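Local atomic coordinates of FMN reductase (NADPH) (Bacillus subtilis, PDB entry 3N2S), a protein that uses NADPH to drive flavin reduction and also reduces nitroaromatic compounds, quinones and azo dyes, working as an FMN-binding homodimer. Residues K57-V62 and T146-T151. Sequence-based numbering, arbitrary orientation.
Sequences KRELSV and TEVLQT
Helix-to-helix packing of Val148 against Glu59 and Leu60, apolar on the leucine side and a carboxylate-on-methyl touch on the other, joins helix 54-63 to the C-terminal part of helix 142-149 above the central antiparallel sheet. The backbones come closest at Glu59 and Val148, whose CA atoms are 7.6 Å apart; each side chain points toward the other helix, and the two lie alongside, running opposite ways. Glu59 lays its extended chain along the valine: its OE2 stands 3.7 Å from Val148 CG2. A chi1 of 169° sets Val148 CG1 anti to the backbone N, where it meets both Leu60 CD2 and Glu59 OE1, each at 4.0 Å. Nearer the sheet, Leu60 CD1 meets Leu149 CD2 at 4.2 Å, and both leucines also rest on Val51 of strand 46-51. The arrangement belongs to the alpha-beta-alpha sandwich of the nitroreductase family, here two helices sharing one sheet face. With Glu59 cut back to an alanine, the CB touch would stay, but Val148 CG2 would probably lose the cover of the carboxylate and a gap would open beside it. Lys56 NZ hydrogen-bonds to Val148 O, while Leu149 packs against Asn185 of the second subunit.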
loop_
_atom_site.group_PDB
_atom_site.type_symbol
_atom_site.label_atom_id
_atom_site.label_comp_id
_atom_site.label_asym_id
_atom_site.label_seq_id
_atom_site.Cartn_x
_atom_site.Cartn_y
_atom_site.Cartn_z
ATOM N N LYS A 57 -16.453 1.249 17.809
ATOM C CA LYS A 57 -16.448 0.105 16.870
ATOM C C LYS A 57 -17.807 0.023 16.181
ATOM O O LYS A 57 -17.869 -0.206 14.971
ATOM C CB LYS A 57 -16.162 -1.215 17.612
ATOM C CG LYS A 57 -14.695 -1.415 18.011
ATOM C CD LYS A 57 -14.456 -2.724 18.777
ATOM C CE LYS A 57 -14.221 -3.881 17.829
ATOM N NZ LYS A 57 -13.457 -5.019 18.428
ATOM N N ARG A 58 -18.897 0.245 16.958
ATOM C CA ARG A 58 -20.276 0.236 16.458
ATOM C C ARG A 58 -20.488 1.345 15.447
ATOM O O ARG A 58 -20.991 1.080 14.358
ATOM C CB ARG A 58 -21.302 0.351 17.612
ATOM C CG ARG A 58 -22.731 0.070 17.130
ATOM C CD ARG A 58 -23.782 0.792 17.957
ATOM N NE ARG A 58 -23.562 2.243 18.049
ATOM C CZ ARG A 58 -23.984 3.131 17.154
ATOM N NH1 ARG A 58 -23.737 4.421 17.326
ATOM N NH2 ARG A 58 -24.645 2.735 16.075
ATOM N N GLU A 59 -20.107 2.586 15.792
ATOM C CA GLU A 59 -20.271 3.723 14.884
ATOM C C GLU A 59 -19.551 3.468 13.571
ATOM O O GLU A 59 -20.117 3.708 12.509
ATOM C CB GLU A 59 -19.723 5.026 15.503
ATOM C CG GLU A 59 -20.509 5.578 16.674
ATOM C CD GLU A 59 -19.783 6.742 17.316
ATOM O OE1 GLU A 59 -18.797 6.506 18.058
ATOM O OE2 GLU A 59 -20.163 7.894 17.015
ATOM N N LEU A 60 -18.298 3.000 13.636
ATOM C CA LEU A 60 -17.500 2.719 12.437
ATOM C C LEU A 60 -18.142 1.630 11.593
ATOM O O LEU A 60 -18.161 1.749 10.370
ATOM C CB LEU A 60 -16.050 2.343 12.820
ATOM C CG LEU A 60 -15.218 3.466 13.496
ATOM C CD1 LEU A 60 -13.927 2.930 14.052
ATOM C CD2 LEU A 60 -14.996 4.679 12.557
ATOM N N SER A 61 -18.709 0.595 12.234
ATOM C CA SER A 61 -19.408 -0.473 11.517
ATOM C C SER A 61 -20.563 0.138 10.696
ATOM O O SER A 61 -20.708 -0.177 9.517
ATOM C CB SER A 61 -19.964 -1.501 12.508
ATOM O OG SER A 61 -20.839 -2.384 11.830
ATOM N N VAL A 62 -21.368 1.019 11.332
ATOM C CA VAL A 62 -22.513 1.685 10.683
ATOM C C VAL A 62 -22.032 2.544 9.524
ATOM O O VAL A 62 -22.541 2.401 8.398
ATOM C CB VAL A 62 -23.378 2.499 11.685
ATOM C CG1 VAL A 62 -24.450 3.310 10.956
ATOM C CG2 VAL A 62 -24.016 1.570 12.702
ATOM N N THR A 146 -13.575 10.825 11.008
ATOM C CA THR A 146 -12.594 11.708 11.643
ATOM C C THR A 146 -13.119 12.237 12.983
ATOM O O THR A 146 -12.319 12.450 13.895
ATOM C CB THR A 146 -12.127 12.840 10.703
ATOM O OG1 THR A 146 -13.233 13.667 10.349
ATOM C CG2 THR A 146 -11.431 12.317 9.445
ATOM N N GLU A 147 -14.460 12.409 13.120
ATOM C CA GLU A 147 -15.061 12.838 14.384
ATOM C C GLU A 147 -14.999 11.700 15.412
ATOM O O GLU A 147 -14.713 11.962 16.577
ATOM C CB GLU A 147 -16.525 13.276 14.201
ATOM C CG GLU A 147 -16.730 14.513 13.360
ATOM C CD GLU A 147 -18.155 15.007 13.476
ATOM O OE1 GLU A 147 -18.921 14.855 12.500
ATOM O OE2 GLU A 147 -18.525 15.492 14.570
ATOM N N VAL A 148 -15.266 10.433 14.986
ATOM C CA VAL A 148 -15.205 9.267 15.887
ATOM C C VAL A 148 -13.766 9.114 16.434
ATOM O O VAL A 148 -13.563 8.924 17.641
ATOM C CB VAL A 148 -15.697 7.959 15.180
ATOM C CG1 VAL A 148 -15.378 6.709 16.000
ATOM C CG2 VAL A 148 -17.182 8.014 14.857
ATOM N N LEU A 149 -12.781 9.207 15.539
ATOM C CA LEU A 149 -11.367 9.006 15.876
ATOM C C LEU A 149 -10.652 10.270 16.349
ATOM O O LEU A 149 -9.500 10.183 16.776
ATOM C CB LEU A 149 -10.628 8.387 14.676
ATOM C CG LEU A 149 -11.209 7.074 14.101
ATOM C CD1 LEU A 149 -10.491 6.690 12.823
ATOM C CD2 LEU A 149 -11.128 5.940 15.108
ATOM N N GLN A 150 -11.322 11.444 16.247
ATOM C CA GLN A 150 -10.775 12.764 16.630
ATOM C C GLN A 150 -9.414 12.998 15.951
ATOM O O GLN A 150 -8.424 13.349 16.604
ATOM C CB GLN A 150 -10.725 12.925 18.163
ATOM C CG GLN A 150 -12.121 12.987 18.810
ATOM C CD GLN A 150 -12.815 14.326 18.606
ATOM O OE1 GLN A 150 -12.380 15.365 19.120
ATOM N NE2 GLN A 150 -13.897 14.339 17.834
ATOM N N THR A 151 -9.357 12.707 14.638
ATOM C CA THR A 151 -8.110 12.874 13.892
ATOM C C THR A 151 -7.926 14.339 13.539
ATOM O O THR A 151 -8.876 14.990 13.117
ATOM C CB THR A 151 -8.018 11.942 12.681
ATOM O OG1 THR A 151 -9.162 12.126 11.850
ATOM C CG2 THR A 151 -7.827 10.479 13.068
#